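Local coordinates for protein MHP1 (Microbacterium liquefaciens, PDB 2JLN) that carries out sodium-dependent binding and uptake of 5-aryl-substituted hydantoins across the membrane, as a nucleobase-cation-symport-1 family transporter, at residues I88-M96 with A323-P331; V384-D393 with L454-Y465. All coordinates share one frame; numbering follows the deposited sequence.

Contact 1 of 2, residues I88-M96 with A323-P331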
loop_
_atom_site.group_PDB
_atom_site.type_symbol
_atom_site.label_atom_id
_atom_site.label_comp_id
_atom_site.label_asym_id
_atom_site.label_seq_id
_atom_site.Cartn_x
_atom_site.Cartn_y
_atom_site.Cartn_z
ATOM N N ILE A 88 15.117 -4.128 6.522
ATOM C CA ILE A 88 14.670 -3.001 7.362
ATOM C C ILE A 88 13.253 -2.442 7.138
ATOM O O ILE A 88 12.675 -2.610 6.076
ATOM C CB ILE A 88 15.685 -1.813 7.340
ATOM C CG1 ILE A 88 15.978 -1.343 5.924
ATOM C CG2 ILE A 88 16.992 -2.179 8.035
ATOM C CD1 ILE A 88 16.850 -0.092 5.883
ATOM N N ASN A 89 12.727 -1.787 8.179
ATOM C CA ASN A 89 11.506 -0.929 8.198
ATOM C C ASN A 89 11.445 0.151 7.175
ATOM O O ASN A 89 12.488 0.619 6.719
ATOM C CB ASN A 89 11.537 -0.049 9.456
ATOM C CG ASN A 89 10.586 -0.477 10.485
ATOM O OD1 ASN A 89 9.767 -1.347 10.245
ATOM N ND2 ASN A 89 10.683 0.121 11.661
ATOM N N PHE A 90 10.235 0.652 6.939
ATOM C CA PHE A 90 10.037 1.964 6.311
ATOM C C PHE A 90 10.485 3.111 7.249
ATOM O O PHE A 90 11.347 3.934 6.903
ATOM C CB PHE A 90 8.566 2.149 5.923
ATOM C CG PHE A 90 8.232 3.538 5.455
ATOM C CD1 PHE A 90 7.555 4.427 6.286
ATOM C CD2 PHE A 90 8.601 3.966 4.194
ATOM C CE1 PHE A 90 7.252 5.699 5.874
ATOM C CE2 PHE A 90 8.297 5.239 3.771
ATOM C CZ PHE A 90 7.618 6.099 4.620
ATOM N N THR A 91 9.915 3.147 8.452
ATOM C CA THR A 91 10.188 4.231 9.381
ATOM C C THR A 91 11.676 4.378 9.676
ATOM O O THR A 91 12.197 5.497 9.729
ATOM C CB THR A 91 9.432 4.037 10.691
ATOM O OG1 THR A 91 8.035 3.861 10.416
ATOM C CG2 THR A 91 9.598 5.247 11.571
ATOM N N VAL A 92 12.355 3.245 9.875
ATOM C CA VAL A 92 13.817 3.221 10.073
ATOM C C VAL A 92 14.642 3.681 8.853
ATOM O O VAL A 92 15.601 4.449 9.004
ATOM C CB VAL A 92 14.305 1.822 10.504
ATOM C CG1 VAL A 92 15.789 1.651 10.187
ATOM C CG2 VAL A 92 14.044 1.616 11.971
ATOM N N ALA A 93 14.270 3.203 7.660
ATOM C CA ALA A 93 14.975 3.547 6.416
ATOM C C ALA A 93 14.921 5.041 6.056
ATOM O O ALA A 93 15.816 5.542 5.371
ATOM C CB ALA A 93 14.481 2.697 5.261
ATOM N N ALA A 94 13.885 5.754 6.512
ATOM C CA ALA A 94 13.758 7.181 6.207
ATOM C C ALA A 94 14.819 8.014 6.936
ATOM O O ALA A 94 15.147 9.129 6.526
ATOM C CB ALA A 94 12.377 7.679 6.511
ATOM N N ARG A 95 15.376 7.445 7.999
ATOM C CA ARG A 95 16.383 8.117 8.794
ATOM C C ARG A 95 17.550 8.517 7.938
ATOM O O ARG A 95 18.265 9.448 8.248
ATOM C CB ARG A 95 16.845 7.205 9.912
ATOM C CG ARG A 95 15.822 7.086 10.998
ATOM C CD ARG A 95 16.172 6.040 12.013
ATOM N NE ARG A 95 15.041 5.794 12.890
ATOM C CZ ARG A 95 15.023 4.878 13.842
ATOM N NH1 ARG A 95 16.090 4.121 14.041
ATOM N NH2 ARG A 95 13.952 4.723 14.603
ATOM N N MET A 96 17.715 7.819 6.834
ATOM C CA MET A 96 18.853 8.021 5.963
ATOM C C MET A 96 18.891 9.431 5.326
ATOM O O MET A 96 19.754 10.229 5.665
ATOM C CB MET A 96 18.870 6.903 4.912
ATOM C CG MET A 96 20.231 6.287 4.641
ATOM S SD MET A 96 20.258 4.468 4.614
ATOM C CE MET A 96 18.689 4.004 3.841
ATOM N N ALA A 323 1.918 0.548 13.110
ATOM C CA ALA A 323 2.510 -0.306 14.132
ATOM C C ALA A 323 4.047 -0.160 14.167
ATOM O O ALA A 323 4.593 0.232 15.185
ATOM C CB ALA A 323 2.089 -1.766 13.953
ATOM N N TYR A 324 4.747 -0.444 13.076
ATOM C CA TYR A 324 6.204 -0.319 13.090
ATOM C C TYR A 324 6.732 1.099 13.345
ATOM O O TYR A 324 7.883 1.247 13.807
ATOM C CB TYR A 324 6.828 -0.818 11.798
ATOM C CG TYR A 324 6.856 -2.302 11.646
ATOM C CD1 TYR A 324 6.157 -2.905 10.623
ATOM C CD2 TYR A 324 7.599 -3.104 12.494
ATOM C CE1 TYR A 324 6.173 -4.267 10.452
ATOM C CE2 TYR A 324 7.636 -4.477 12.325
ATOM C CZ TYR A 324 6.909 -5.048 11.297
ATOM O OH TYR A 324 6.885 -6.399 11.066
ATOM N N THR A 325 5.938 2.131 13.024
ATOM C CA THR A 325 6.335 3.520 13.306
ATOM C C THR A 325 6.347 3.794 14.813
ATOM O O THR A 325 7.242 4.466 15.319
ATOM C CB THR A 325 5.435 4.571 12.583
ATOM O OG1 THR A 325 5.579 4.446 11.163
ATOM C CG2 THR A 325 5.837 5.990 12.970
ATOM N N LEU A 326 5.355 3.266 15.524
ATOM C CA LEU A 326 5.309 3.387 16.983
ATOM C C LEU A 326 6.417 2.607 17.693
ATOM O O LEU A 326 7.201 3.173 18.476
ATOM C CB LEU A 326 3.930 2.980 17.542
ATOM C CG LEU A 326 2.761 3.951 17.254
ATOM C CD1 LEU A 326 1.450 3.472 17.898
ATOM C CD2 LEU A 326 3.096 5.374 17.691
ATOM N N CYS A 327 6.498 1.310 17.433
ATOM C CA CYS A 327 7.419 0.484 18.209
ATOM C C CYS A 327 8.867 0.829 17.837
ATOM O O CYS A 327 9.835 0.308 18.404
ATOM C CB CYS A 327 7.123 -1.007 18.013
ATOM S SG CYS A 327 7.689 -1.684 16.444
ATOM N N SER A 328 9.010 1.752 16.902
ATOM C CA SER A 328 10.298 1.994 16.306
ATOM C C SER A 328 10.781 3.426 16.531
ATOM O O SER A 328 11.967 3.707 16.384
ATOM C CB SER A 328 10.214 1.633 14.832
ATOM O OG SER A 328 11.150 2.350 14.101
ATOM N N THR A 329 9.863 4.320 16.901
ATOM C CA THR A 329 10.188 5.697 17.325
ATOM C C THR A 329 10.274 5.807 18.865
ATOM O O THR A 329 11.103 6.547 19.404
ATOM C CB THR A 329 9.110 6.726 16.873
ATOM O OG1 THR A 329 9.098 6.861 15.444
ATOM C CG2 THR A 329 9.369 8.081 17.527
ATOM N N PHE A 330 9.387 5.089 19.562
ATOM C CA PHE A 330 9.445 4.980 21.025
ATOM C C PHE A 330 9.802 3.545 21.453
ATOM O O PHE A 330 8.952 2.800 21.997
ATOM C CB PHE A 330 8.129 5.449 21.642
ATOM C CG PHE A 330 7.665 6.728 21.079
ATOM C CD1 PHE A 330 6.576 6.765 20.231
ATOM C CD2 PHE A 330 8.373 7.887 21.331
ATOM C CE1 PHE A 330 6.170 7.957 19.663
ATOM C CE2 PHE A 330 7.977 9.081 20.781
ATOM C CZ PHE A 330 6.867 9.126 19.937
ATOM N N PRO A 331 11.069 3.156 21.203
ATOM C CA PRO A 331 11.352 1.728 21.221
ATOM C C PRO A 331 11.310 1.107 22.629
ATOM O O PRO A 331 11.079 -0.093 22.715
ATOM C CB PRO A 331 12.736 1.651 20.560
ATOM C CG PRO A 331 13.313 2.986 20.790
ATOM C CD PRO A 331 12.191 3.916 20.636
#

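Contact 2 of 2, residues V384-D393 with L454-Y465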
loop_
_atom_site.group_PDB
_atom_site.type_symbol
_atom_site.label_atom_id
_atom_site.label_comp_id
_atom_site.label_asym_id
_atom_site.label_seq_id
_atom_site.Cartn_x
_atom_site.Cartn_y
_atom_site.Cartn_z
ATOM N N VAL A 384 22.965 8.664 -4.687
ATOM C CA VAL A 384 23.866 9.284 -3.714
ATOM C C VAL A 384 24.790 8.282 -2.964
ATOM O O VAL A 384 26.005 8.381 -3.058
ATOM C CB VAL A 384 23.056 10.111 -2.694
ATOM C CG1 VAL A 384 23.938 10.620 -1.578
ATOM C CG2 VAL A 384 22.362 11.241 -3.381
ATOM N N ARG A 385 24.232 7.322 -2.230
ATOM C CA ARG A 385 25.049 6.427 -1.405
ATOM C C ARG A 385 25.574 5.199 -2.149
ATOM O O ARG A 385 26.492 4.530 -1.695
ATOM C CB ARG A 385 24.283 6.005 -0.155
ATOM C CG ARG A 385 23.710 7.184 0.512
ATOM C CD ARG A 385 23.535 6.998 1.957
ATOM N NE ARG A 385 22.747 8.103 2.475
ATOM C CZ ARG A 385 23.253 9.213 2.992
ATOM N NH1 ARG A 385 24.554 9.351 3.083
ATOM N NH2 ARG A 385 22.451 10.173 3.431
ATOM N N ARG A 386 24.991 4.913 -3.301
ATOM C CA ARG A 386 25.426 3.776 -4.088
ATOM C C ARG A 386 25.217 2.483 -3.323
ATOM O O ARG A 386 26.076 1.599 -3.312
ATOM C CB ARG A 386 26.877 3.956 -4.532
ATOM C CG ARG A 386 27.003 5.085 -5.537
ATOM C CD ARG A 386 28.384 5.198 -6.134
ATOM N NE ARG A 386 28.355 6.072 -7.310
ATOM C CZ ARG A 386 29.438 6.590 -7.895
ATOM N NH1 ARG A 386 30.654 6.333 -7.409
ATOM N NH2 ARG A 386 29.306 7.377 -8.964
ATOM N N ARG A 387 24.050 2.380 -2.695
ATOM C CA ARG A 387 23.654 1.166 -1.993
ATOM C C ARG A 387 24.555 0.908 -0.804
ATOM O O ARG A 387 24.541 -0.166 -0.260
ATOM C CB ARG A 387 23.705 -0.041 -2.930
ATOM C CG ARG A 387 22.570 -0.132 -3.916
ATOM C CD ARG A 387 22.996 -0.985 -5.099
ATOM N NE ARG A 387 21.853 -1.547 -5.825
ATOM C CZ ARG A 387 21.940 -2.472 -6.789
ATOM N NH1 ARG A 387 23.134 -2.955 -7.162
ATOM N NH2 ARG A 387 20.827 -2.915 -7.378
ATOM N N ARG A 388 25.339 1.886 -0.390
ATOM C CA ARG A 388 26.295 1.638 0.676
ATOM C C ARG A 388 25.823 2.270 2.001
ATOM O O ARG A 388 26.023 3.455 2.252
ATOM C CB ARG A 388 27.685 2.128 0.247
ATOM C CG ARG A 388 28.825 1.713 1.158
ATOM C CD ARG A 388 30.127 1.550 0.389
ATOM N NE ARG A 388 30.830 2.816 0.161
ATOM C CZ ARG A 388 31.692 3.368 1.024
ATOM N NH1 ARG A 388 31.955 2.777 2.194
ATOM N NH2 ARG A 388 32.297 4.520 0.726
ATOM N N ILE A 389 25.193 1.469 2.853
ATOM C CA ILE A 389 24.559 2.022 4.039
ATOM C C ILE A 389 25.107 1.448 5.350
ATOM O O ILE A 389 25.759 0.397 5.352
ATOM C CB ILE A 389 23.078 1.779 3.975
ATOM C CG1 ILE A 389 22.751 0.367 4.413
ATOM C CG2 ILE A 389 22.601 1.959 2.565
ATOM C CD1 ILE A 389 21.315 0.226 4.751
ATOM N N SER A 390 24.851 2.132 6.465
ATOM C CA SER A 390 25.368 1.681 7.753
ATOM C C SER A 390 24.274 1.327 8.761
ATOM O O SER A 390 23.838 2.180 9.509
ATOM C CB SER A 390 26.313 2.727 8.349
ATOM O OG SER A 390 26.758 2.350 9.638
ATOM N N LEU A 391 23.845 0.072 8.810
ATOM C CA LEU A 391 22.885 -0.302 9.841
ATOM C C LEU A 391 23.267 0.206 11.239
ATOM O O LEU A 391 22.418 0.665 11.993
ATOM C CB LEU A 391 22.676 -1.807 9.897
ATOM C CG LEU A 391 22.297 -2.567 8.641
ATOM C CD1 LEU A 391 21.516 -3.770 9.059
ATOM C CD2 LEU A 391 21.473 -1.734 7.760
ATOM N N HIS A 392 24.539 0.122 11.592
ATOM C CA HIS A 392 24.977 0.561 12.919
ATOM C C HIS A 392 24.391 1.922 13.267
ATOM O O HIS A 392 23.873 2.135 14.372
ATOM C CB HIS A 392 26.515 0.608 12.977
ATOM C CG HIS A 392 27.074 1.111 14.274
ATOM N ND1 HIS A 392 27.102 0.343 15.424
ATOM C CD2 HIS A 392 27.654 2.294 14.597
ATOM C CE1 HIS A 392 27.660 1.039 16.398
ATOM N NE2 HIS A 392 27.995 2.229 15.926
ATOM N N ASP A 393 24.464 2.840 12.313
ATOM C CA ASP A 393 24.112 4.227 12.589
ATOM C C ASP A 393 22.619 4.514 12.533
ATOM O O ASP A 393 22.180 5.508 13.096
ATOM C CB ASP A 393 24.876 5.184 11.669
ATOM C CG ASP A 393 26.398 5.064 11.822
ATOM O OD1 ASP A 393 26.927 3.940 11.624
ATOM O OD2 ASP A 393 27.061 6.093 12.123
ATOM N N LEU A 454 29.108 10.856 4.403
ATOM C CA LEU A 454 28.082 10.033 3.762
ATOM C C LEU A 454 28.273 8.548 4.028
ATOM O O LEU A 454 27.367 7.748 3.744
ATOM C CB LEU A 454 28.083 10.224 2.247
ATOM C CG LEU A 454 27.730 11.577 1.639
ATOM C CD1 LEU A 454 27.688 11.462 0.120
ATOM C CD2 LEU A 454 26.425 12.120 2.214
ATOM N N PHE A 455 29.446 8.153 4.530
ATOM C CA PHE A 455 29.683 6.727 4.817
ATOM C C PHE A 455 30.277 6.564 6.198
ATOM O O PHE A 455 30.646 7.552 6.819
ATOM C CB PHE A 455 30.539 6.064 3.734
ATOM C CG PHE A 455 29.996 6.259 2.345
ATOM C CD1 PHE A 455 30.400 7.337 1.574
ATOM C CD2 PHE A 455 29.052 5.392 1.824
ATOM C CE1 PHE A 455 29.892 7.543 0.309
ATOM C CE2 PHE A 455 28.537 5.590 0.546
ATOM C CZ PHE A 455 28.963 6.666 -0.215
ATOM N N SER A 456 30.326 5.340 6.711
ATOM C CA SER A 456 30.860 5.157 8.061
ATOM C C SER A 456 31.630 3.854 8.260
ATOM O O SER A 456 31.389 2.851 7.578
ATOM C CB SER A 456 29.768 5.332 9.132
ATOM O OG SER A 456 29.353 4.105 9.703
ATOM N N GLU A 457 32.573 3.882 9.192
ATOM C CA GLU A 457 33.372 2.701 9.463
ATOM C C GLU A 457 32.526 1.558 10.034
ATOM O O GLU A 457 32.792 0.380 9.759
ATOM C CB GLU A 457 34.511 3.040 10.419
ATOM C CG GLU A 457 35.410 4.146 9.921
ATOM C CD GLU A 457 36.813 4.074 10.517
ATOM O OE1 GLU A 457 36.946 4.053 11.769
ATOM O OE2 GLU A 457 37.783 4.043 9.724
ATOM N N ALA A 458 31.509 1.905 10.823
ATOM C CA ALA A 458 30.740 0.897 11.536
ATOM C C ALA A 458 29.942 0.059 10.552
ATOM O O ALA A 458 29.294 -0.926 10.920
ATOM C CB ALA A 458 29.830 1.548 12.571
ATOM N N GLU A 459 30.007 0.445 9.286
ATOM C CA GLU A 459 29.263 -0.269 8.270
ATOM C C GLU A 459 29.804 -1.666 8.030
ATOM O O GLU A 459 29.271 -2.426 7.219
ATOM C CB GLU A 459 29.288 0.498 6.973
ATOM C CG GLU A 459 30.513 0.287 6.175
ATOM C CD GLU A 459 30.197 0.393 4.709
ATOM O OE1 GLU A 459 29.412 -0.467 4.217
ATOM O OE2 GLU A 459 30.712 1.350 4.067
ATOM N N SER A 460 30.871 -2.007 8.730
ATOM C CA SER A 460 31.428 -3.334 8.602
ATOM C C SER A 460 30.691 -4.308 9.520
ATOM O O SER A 460 30.791 -5.519 9.342
ATOM C CB SER A 460 32.923 -3.315 8.883
ATOM O OG SER A 460 33.183 -2.547 10.043
ATOM N N ARG A 461 29.924 -3.791 10.474
ATOM C CA ARG A 461 29.090 -4.675 11.304
ATOM C C ARG A 461 27.732 -5.085 10.653
ATOM O O ARG A 461 26.918 -5.779 11.289
ATOM C CB ARG A 461 28.859 -4.080 12.708
ATOM C CG ARG A 461 30.098 -3.429 13.339
ATOM C CD ARG A 461 30.002 -3.284 14.871
ATOM N NE ARG A 461 28.645 -3.032 15.364
ATOM C CZ ARG A 461 27.847 -3.963 15.913
ATOM N NH1 ARG A 461 28.268 -5.236 16.046
ATOM N NH2 ARG A 461 26.615 -3.627 16.330
ATOM N N ASN A 462 27.491 -4.669 9.401
ATOM C CA ASN A 462 26.185 -4.892 8.760
ATOM C C ASN A 462 25.749 -6.359 8.788
ATOM O O ASN A 462 24.581 -6.681 9.028
ATOM C CB ASN A 462 26.179 -4.398 7.303
ATOM C CG ASN A 462 25.873 -2.917 7.173
ATOM O OD1 ASN A 462 25.384 -2.276 8.105
ATOM N ND2 ASN A 462 26.158 -2.366 6.001
ATOM N N GLU A 463 26.694 -7.249 8.521
ATOM C CA GLU A 463 26.359 -8.643 8.356
ATOM C C GLU A 463 26.147 -9.289 9.717
ATOM O O GLU A 463 25.508 -10.337 9.833
ATOM C CB GLU A 463 27.439 -9.335 7.544
ATOM C CG GLU A 463 27.480 -8.885 6.093
ATOM C CD GLU A 463 26.351 -9.485 5.270
ATOM O OE1 GLU A 463 25.803 -10.533 5.679
ATOM O OE2 GLU A 463 26.007 -8.917 4.206
ATOM N N ASP A 464 26.664 -8.632 10.750
ATOM C CA ASP A 464 26.392 -9.027 12.126
ATOM C C ASP A 464 24.899 -8.996 12.423
ATOM O O ASP A 464 24.397 -9.876 13.106
ATOM C CB ASP A 464 27.092 -8.088 13.105
ATOM C CG ASP A 464 28.574 -8.391 13.280
ATOM O OD1 ASP A 464 29.101 -9.353 12.670
ATOM O OD2 ASP A 464 29.212 -7.635 14.049
ATOM N N TYR A 465 24.199 -7.972 11.933
ATOM C CA TYR A 465 22.744 -7.846 12.133
ATOM C C TYR A 465 21.892 -8.931 11.465
ATOM O O TYR A 465 20.791 -9.242 11.932
ATOM C CB TYR A 465 22.257 -6.488 11.642
ATOM C CG TYR A 465 22.675 -5.360 12.519
ATOM C CD1 TYR A 465 23.907 -4.772 12.365
ATOM C CD2 TYR A 465 21.841 -4.894 13.524
ATOM C CE1 TYR A 465 24.296 -3.737 13.185
ATOM C CE2 TYR A 465 22.216 -3.861 14.351
ATOM C CZ TYR A 465 23.445 -3.278 14.177
ATOM O OH TYR A 465 23.854 -2.245 14.988
#

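Contact 1 of 2, residues I88-M96 with A323-P331
The hydroxyl OG1 of Thr-325 is gripped from two sources: Thr-91 OG1 meets it across the contact in a 2.6 Å hydrogen bond, and the carbonyl of Ser-321, one turn back along helix 314-329, is its other partner. The two threonine side chains cross at about a right angle. Thr-91 reaches over because its OG1 lies beside its own backbone N (chi1 -54°), while its methyl CG2, anti to that N, rests against Thr-325, Ser-328 and Thr-329. The contact joins the short helix 90-93, in the connection between transmembrane helices 2 and 3, to the end of helix 314-329. Earlier in that helix lies Asn-318, a substrate-binding residue whose side chain is about 12 Å from that of Thr-325. Asn-89 sets its amide steeply against the Tyr-324 ring, planes 75° apart, with OD1 3.4 Å from Tyr-324 CB; its ND2 comes within 3.3 Å of Ser-328 OG. Val-92 CG2 also touches Ser-328 OG and covers one face of the Arg-95 guanidinium. Extended from CG to NE, Arg-95 brings NH2 edge-on to Ser-328 O in a weak 2.9 Å bond, while its NH1 bonds Leu-394 O.

Contact 2 of 2, residues V384-D393 with L454-Y465
Polar side chains and stacked flat groups join two connecting segments here: residues 384-393, which leave helix 371-384 and enter helix 391-394, and residues 454-465, part of the C-terminal tail that follows helix 429-448. Asn-462 illustrates how one amide can read a backbone. Its ND2 donates to Ile-389 O at 2.9 Å, nearly straight (172°) and in the amide plane, while its OD1 takes the N-H of Leu-391 on a lone pair, again at 2.9 Å. Both bonds flank Ser-390 and together fix the rotation of the amide. A leucine here, similar in size but without polar atoms, would probably leave the Ile-389 carbonyl and the Leu-391 N-H without these mates and free the start of helix 391-394 to shift. Next to it, Leu-391 lays CB over one face of the Tyr-465 ring, 4.3 Å from its centroid, a CH-pi contact.

At the more exposed end, Arg-388 bends at chi3 (82°), bringing its guanidinium flat over the Phe-455 ring, with planes 4° apart and centres separated by 3.8 Å, a cation-pi stack. The same group uses NH1 in a salt bridge to Glu-459 OE2 at 2.7 Å. Arg-385 gives Leu-454 O a weak bond from NH1, while its NE forms a salt bridge with Asp-380.

In a third cluster, Asp-393 OD1 accepts from Ser-390 OG and from Ser-456 OG, the latter at 3.1 Å, both approaching from the same face of the carboxylate, while OD2 accepts from the backbone N of Ile-400. Three donors around one buried carboxylate are likely to stabilise its negative charge, whereas the Arg-388 charge is balanced by Glu-459. One paired charge, a stack and several directional bonds thus join the tail to 384-393, consistent with a specific seat for it.

Followed from the N terminus, the chain enters contact 1 at 88-96, between transmembrane helices 2 and 3, and returns to it at 323-331 after 226 mostly helical intervening residues. This wide loop closes before contact 2 opens. Helices 336-349, 356-368 and 371-384 then lead to 384-393, and 60 further residues, including helices 409-423 and 429-448, separate it from 454-465. The two closures are therefore in series, neither nested nor crossed. In space they adjoin, their centres about 17 Å apart: Met-96 packs its SD against Ile-389 CB, at 3.9 Å. The connection between transmembrane helices 2 and 3, the end of helix 314-329, the stretch after helix 371-384 and the C-terminal tail thus lie together on one side of the transporter.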